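PDB 4B9W: tudor domain-containing protein 1 from Mus musculus, which binds arginine-methylated Piwi proteins and acts in the piRNA pathway that represses transposable elements during spermatogenesis, seen here as its third extended Tudor domain. Local coordinates for residues G69-A74 and R84-E89; K159-V164 and E175-S180. One frame throughout, in Å; residues are numbered along the deposited sequence.

Interaction 1: residues G69-A74 and R84-E89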
loop_
_atom_site.group_PDB
_atom_site.type_symbol
_atom_site.label_atom_id
_atom_site.label_comp_id
_atom_site.label_asym_id
_atom_site.label_seq_id
_atom_site.Cartn_x
_atom_site.Cartn_y
_atom_site.Cartn_z
ATOM N N GLY A 69 5.877 -10.986 -4.704
ATOM C CA GLY A 69 4.847 -11.955 -4.417
ATOM C C GLY A 69 5.375 -13.348 -4.092
ATOM O O GLY A 69 4.574 -14.254 -3.956
ATOM N N ARG A 70 6.693 -13.542 -3.960
ATOM C CA ARG A 70 7.258 -14.876 -3.603
ATOM C C ARG A 70 7.197 -15.170 -2.088
ATOM O O ARG A 70 7.516 -14.318 -1.258
ATOM C CB ARG A 70 8.727 -15.020 -4.064
ATOM C CG ARG A 70 9.295 -16.431 -3.900
ATOM C CD ARG A 70 10.748 -16.582 -4.353
ATOM N NE ARG A 70 10.978 -16.161 -5.740
ATOM C CZ ARG A 70 10.756 -16.900 -6.830
ATOM N NH1 ARG A 70 10.295 -18.151 -6.739
ATOM N NH2 ARG A 70 11.005 -16.385 -8.035
ATOM N N PRO A 71 6.839 -16.410 -1.720
ATOM C CA PRO A 71 6.830 -16.707 -0.303
ATOM C C PRO A 71 8.237 -16.916 0.244
ATOM O O PRO A 71 9.141 -17.312 -0.486
ATOM C CB PRO A 71 5.996 -17.991 -0.210
ATOM C CG PRO A 71 5.439 -18.220 -1.574
ATOM C CD PRO A 71 6.378 -17.562 -2.513
ATOM N N CYS A 72 8.408 -16.599 1.517
ATOM C CA CYS A 72 9.663 -16.806 2.228
ATOM C C CYS A 72 9.390 -16.867 3.727
ATOM O O CYS A 72 8.221 -16.823 4.160
ATOM C CB CYS A 72 10.646 -15.681 1.917
ATOM S SG CYS A 72 9.991 -14.014 2.199
ATOM N N CYS A 73 10.476 -17.040 4.485
ATOM C CA CYS A 73 10.535 -16.878 5.922
ATOM C C CYS A 73 11.257 -15.574 6.131
ATOM O O CYS A 73 12.310 -15.349 5.527
ATOM C CB CYS A 73 11.369 -17.988 6.578
ATOM S SG CYS A 73 10.708 -19.667 6.416
ATOM N N ALA A 74 10.713 -14.712 6.991
ATOM C CA ALA A 74 11.305 -13.403 7.257
ATOM C C ALA A 74 11.432 -13.206 8.761
ATOM O O ALA A 74 10.539 -13.566 9.504
ATOM C CB ALA A 74 10.447 -12.292 6.643
ATOM N N ARG A 84 6.272 -16.634 8.405
ATOM C CA ARG A 84 5.944 -16.730 6.993
ATOM C C ARG A 84 5.686 -15.343 6.430
ATOM O O ARG A 84 5.143 -14.477 7.117
ATOM C CB ARG A 84 4.729 -17.616 6.786
ATOM C CG ARG A 84 4.932 -19.046 7.290
ATOM C CD ARG A 84 3.896 -19.981 6.734
ATOM N NE ARG A 84 2.554 -19.744 7.274
ATOM C CZ ARG A 84 1.477 -20.424 6.900
ATOM N NH1 ARG A 84 1.572 -21.375 5.980
ATOM N NH2 ARG A 84 0.286 -20.141 7.428
ATOM N N ALA A 85 6.103 -15.136 5.188
ATOM C CA ALA A 85 5.978 -13.841 4.558
ATOM C C ALA A 85 5.929 -13.964 3.028
ATOM O O ALA A 85 6.292 -14.996 2.462
ATOM C CB ALA A 85 7.138 -12.969 4.990
ATOM N N LEU A 86 5.415 -12.904 2.386
ATOM C CA LEU A 86 5.475 -12.692 0.958
ATOM C C LEU A 86 6.260 -11.410 0.682
ATOM O O LEU A 86 6.083 -10.384 1.368
ATOM C CB LEU A 86 4.061 -12.552 0.352
ATOM C CG LEU A 86 3.166 -13.775 0.187
ATOM C CD1 LEU A 86 1.727 -13.326 -0.119
ATOM C CD2 LEU A 86 3.683 -14.730 -0.896
ATOM N N VAL A 87 7.116 -11.459 -0.339
ATOM C CA VAL A 87 7.826 -10.276 -0.798
ATOM C C VAL A 87 6.815 -9.263 -1.373
ATOM O O VAL A 87 6.081 -9.553 -2.328
ATOM C CB VAL A 87 8.909 -10.657 -1.828
ATOM C CG1 VAL A 87 9.567 -9.421 -2.434
ATOM C CG2 VAL A 87 9.949 -11.559 -1.175
ATOM N N LYS A 88 6.774 -8.076 -0.781
ATOM C CA LYS A 88 5.861 -7.038 -1.215
ATOM C C LYS A 88 6.596 -5.982 -2.049
ATOM O O LYS A 88 6.108 -5.575 -3.105
ATOM C CB LYS A 88 5.160 -6.412 -0.008
ATOM C CG LYS A 88 4.010 -5.492 -0.398
ATOM C CD LYS A 88 2.838 -5.623 0.555
ATOM C CE LYS A 88 1.495 -5.608 -0.164
ATOM N NZ LYS A 88 0.848 -4.276 -0.050
ATOM N N GLU A 89 7.779 -5.574 -1.594
ATOM C CA GLU A 89 8.576 -4.582 -2.315
ATOM C C GLU A 89 10.071 -4.875 -2.291
ATOM O O GLU A 89 10.575 -5.423 -1.317
ATOM C CB GLU A 89 8.352 -3.195 -1.711
ATOM C CG GLU A 89 6.899 -2.875 -1.398
ATOM C CD GLU A 89 6.678 -1.416 -1.119
ATOM O OE1 GLU A 89 7.647 -0.643 -1.154
ATOM O OE2 GLU A 89 5.529 -1.035 -0.892
#
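Cys-72 and Ala-85 face each other in an antiparallel hairpin of the SH3-like Tudor barrel, formed by strands 71-76 and 81-90. The two short strand axes make an angle of 119°, the strong twist expected of a curled barrel sheet.

Backbone bonds set the register. Cys-72 and Ala-85 are a hydrogen-bonded pair, with Cys-72 N to Ala-85 O at 2.8 Å and Ala-85 N to Cys-72 O at 2.9 Å. Val-87 serves the incoming loop in the same way, giving its N to Arg-70 O (3.0 Å) and taking Gly-69 N on its O (2.8 Å). Glycine suits this end because its phi is positive, and Pro-71 falls in a non-hydrogen-bonded pair with Leu-86, where its missing N-H costs no bond to strand 81-90.

One apolar face is built from small groups. Ala-74 CB meets Ala-85 CB at 3.8 Å, and Cys-72 SG, turned between its backbone N and carbonyl carbon (chi1 53°), lies 4.1 Å from Ala-85 CB and also touches Val-87 CG2. Leu-114 packs against both Cys-72 and Ala-74.

The other face carries Pro-71, Cys-73, Arg-84 and Leu-86. The buried Arg-84 guanidinium finds its partners beyond the hairpin, in a salt bridge to Asp-102 and bonds to Phe-121 O and Leu-124 O, while helix 41-57 covers its chain. Leu-86 leans toward the other segment with one methyl, CD2, which lies 4.0 Å from Pro-71 CG and only 3.2 Å from Gly-69 O.

Interaction 2: residues K159-V164 and E175-S180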
loop_
_atom_site.group_PDB
_atom_site.type_symbol
_atom_site.label_atom_id
_atom_site.label_comp_id
_atom_site.label_asym_id
_atom_site.label_seq_id
_atom_site.Cartn_x
_atom_site.Cartn_y
_atom_site.Cartn_z
ATOM N N LYS A 159 -11.864 -11.233 22.503
ATOM C CA LYS A 159 -12.302 -12.109 21.436
ATOM C C LYS A 159 -13.718 -11.658 21.078
ATOM O O LYS A 159 -14.557 -11.468 21.969
ATOM C CB LYS A 159 -12.259 -13.573 21.883
ATOM C CG LYS A 159 -12.912 -14.544 20.908
ATOM C CD LYS A 159 -12.623 -16.004 21.280
ATOM C CE LYS A 159 -13.268 -16.471 22.581
ATOM N NZ LYS A 159 -12.681 -17.799 23.000
ATOM N N LEU A 160 -13.969 -11.460 19.784
ATOM C CA LEU A 160 -15.275 -11.006 19.283
ATOM C C LEU A 160 -15.886 -12.034 18.343
ATOM O O LEU A 160 -15.163 -12.846 17.765
ATOM C CB LEU A 160 -15.141 -9.645 18.553
ATOM C CG LEU A 160 -14.450 -8.501 19.311
ATOM C CD1 LEU A 160 -13.017 -8.288 18.852
ATOM C CD2 LEU A 160 -15.202 -7.191 19.150
ATOM N N GLN A 161 -17.208 -12.004 18.202
ATOM C CA GLN A 161 -17.905 -12.737 17.141
ATOM C C GLN A 161 -17.850 -11.981 15.805
ATOM O O GLN A 161 -18.262 -10.820 15.708
ATOM C CB GLN A 161 -19.379 -12.971 17.530
ATOM C CG GLN A 161 -20.231 -13.591 16.437
ATOM C CD GLN A 161 -21.653 -13.853 16.894
ATOM O OE1 GLN A 161 -22.494 -12.959 16.865
ATOM N NE2 GLN A 161 -21.923 -15.078 17.327
ATOM N N ALA A 162 -17.370 -12.645 14.767
ATOM C CA ALA A 162 -17.373 -12.056 13.428
ATOM C C ALA A 162 -18.376 -12.808 12.584
ATOM O O ALA A 162 -18.401 -14.041 12.579
ATOM C CB ALA A 162 -15.990 -12.114 12.788
ATOM N N ARG A 163 -19.210 -12.055 11.888
ATOM C CA ARG A 163 -20.071 -12.605 10.876
ATOM C C ARG A 163 -19.545 -12.141 9.514
ATOM O O ARG A 163 -19.402 -10.954 9.253
ATOM C CB ARG A 163 -21.510 -12.173 11.083
ATOM C CG ARG A 163 -22.462 -12.946 10.207
ATOM C CD ARG A 163 -23.901 -12.773 10.657
ATOM N NE ARG A 163 -24.405 -11.463 10.318
ATOM C CZ ARG A 163 -24.761 -11.077 9.092
ATOM N NH1 ARG A 163 -24.645 -11.904 8.051
ATOM N NH2 ARG A 163 -25.226 -9.843 8.887
ATOM N N VAL A 164 -19.218 -13.103 8.674
ATOM C CA VAL A 164 -18.603 -12.848 7.381
ATOM C C VAL A 164 -19.739 -12.437 6.418
ATOM O O VAL A 164 -20.435 -13.275 5.919
ATOM C CB VAL A 164 -17.814 -14.118 6.918
ATOM C CG1 VAL A 164 -17.131 -13.914 5.577
ATOM C CG2 VAL A 164 -16.779 -14.537 7.963
ATOM N N GLU A 175 -19.219 -8.009 10.210
ATOM C CA GLU A 175 -19.894 -7.380 11.326
ATOM C C GLU A 175 -19.279 -8.007 12.576
ATOM O O GLU A 175 -19.177 -9.247 12.673
ATOM C CB GLU A 175 -21.394 -7.676 11.222
ATOM C CG GLU A 175 -22.276 -7.022 12.264
ATOM C CD GLU A 175 -23.591 -7.784 12.461
ATOM O OE1 GLU A 175 -23.577 -8.994 12.857
ATOM O OE2 GLU A 175 -24.649 -7.164 12.233
ATOM N N LEU A 176 -18.828 -7.158 13.501
ATOM C CA LEU A 176 -18.120 -7.573 14.727
ATOM C C LEU A 176 -18.992 -7.295 15.946
ATOM O O LEU A 176 -19.511 -6.178 16.115
ATOM C CB LEU A 176 -16.814 -6.797 14.904
ATOM C CG LEU A 176 -15.571 -7.154 14.084
ATOM C CD1 LEU A 176 -14.360 -6.419 14.651
ATOM C CD2 LEU A 176 -15.303 -8.653 14.066
ATOM N N THR A 177 -19.161 -8.304 16.785
ATOM C CA THR A 177 -19.923 -8.128 17.991
ATOM C C THR A 177 -19.130 -8.633 19.177
ATOM O O THR A 177 -18.554 -9.724 19.156
ATOM C CB THR A 177 -21.297 -8.849 17.910
ATOM O OG1 THR A 177 -21.927 -8.545 16.664
ATOM C CG2 THR A 177 -22.196 -8.431 19.050
ATOM N N ASP A 178 -19.125 -7.814 20.211
ATOM C CA ASP A 178 -18.553 -8.143 21.504
ATOM C C ASP A 178 -19.608 -8.867 22.377
ATOM O O ASP A 178 -20.620 -8.299 22.743
ATOM C CB ASP A 178 -18.079 -6.834 22.130
ATOM C CG ASP A 178 -17.525 -6.991 23.531
ATOM O OD1 ASP A 178 -17.449 -8.119 24.061
ATOM O OD2 ASP A 178 -17.166 -5.946 24.110
ATOM N N LEU A 179 -19.340 -10.126 22.708
ATOM C CA LEU A 179 -20.245 -10.947 23.504
ATOM C C LEU A 179 -19.644 -11.297 24.867
ATOM O O LEU A 179 -20.002 -12.299 25.472
ATOM C CB LEU A 179 -20.595 -12.226 22.730
ATOM C CG LEU A 179 -21.331 -11.980 21.409
ATOM C CD1 LEU A 179 -21.400 -13.220 20.536
ATOM C CD2 LEU A 179 -22.723 -11.449 21.703
ATOM N N SER A 180 -18.742 -10.454 25.357
ATOM C CA SER A 180 -18.020 -10.716 26.593
ATOM C C SER A 180 -18.916 -10.449 27.805
ATOM O O SER A 180 -18.604 -10.873 28.909
ATOM C CB SER A 180 -16.739 -9.868 26.662
ATOM O OG SER A 180 -17.025 -8.476 26.611
HETATM O O HOH W 1 -17.326 -11.777 21.990
#
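Arg-163 and Glu-175, a directly opposed pair on one face of the sheet, both hold CG anti to the backbone N (chi1 -176° in Glu-175). The arginine then bends at chi3 (74°), bringing NE to Glu-175 OE1 in a long salt bridge of 3.6 Å; the oxygen lies at the guanidinium edge, but the two flat groups stand 85° apart. The stronger partner of the guanidinium is Asp-16, in a salt bridge with NH1, so the contact with Glu-175 is a secondary one. On this same face Gln-161, also anti at chi1, runs out extended, and Leu-179 CD1 comes in beside it, 3.6 Å from Gln-161 CB and close to its amide group. Long chains with apolar stems and polar ends suit this partly open side.

The other face is closed. The small Ala-162 offers its CB to Leu-176 CD2 at 3.8 Å, and Val-21 of strand 18-26 packs on both residues. Phe-151 of helix 145-155 and Ile-187 cover Leu-176.

Between the faces, four backbone bonds join Gln-161 to Thr-177 and Arg-163 to Glu-175, among them Gln-161 N to Thr-177 O at 2.8 Å. Past the last pair a water extends the link, donating to Lys-159 O and accepting from Leu-179 N at 2.7 Å.

There Asp-178 forms an Asx turn: its OD1 accepts Ser-180 N at 3.0 Å and, on the syn lone pair, Ser-180 OG at 2.6 Å. Leu-160 CD2 lies against Asp-178 CB (4.2 Å), with Val-155 and Ile-187 packing on the leucine. An alanine at Asp-178 would probably leave both Ser-180 donors without this acceptor and the turn freer to move. The whole is an antiparallel beta hairpin, consistent with the staphylococcal nuclease-like part of extended Tudor domains.

Overall arrangement
Interaction 1 closes before interaction 2 opens along the chain, and the two lie on opposite sides of its centre, with their own centres 30 Å apart and their nearest atoms about 18 Å apart. They share no sheet. Residues 69-74 and 84-89 belong to the five-stranded antiparallel sheet of the Tudor barrel, whereas 159-164 and 175-180 belong to the mixed sheet, which also takes in strands 18-26 and 31-36 from before the barrel. The bound peptide meets the barrel side, at the end of segment 84-89, where Glu-89, which takes no part in the pairing with 69-74, forms a salt bridge with a basic side chain; no other chain of the assembly touches interaction 2.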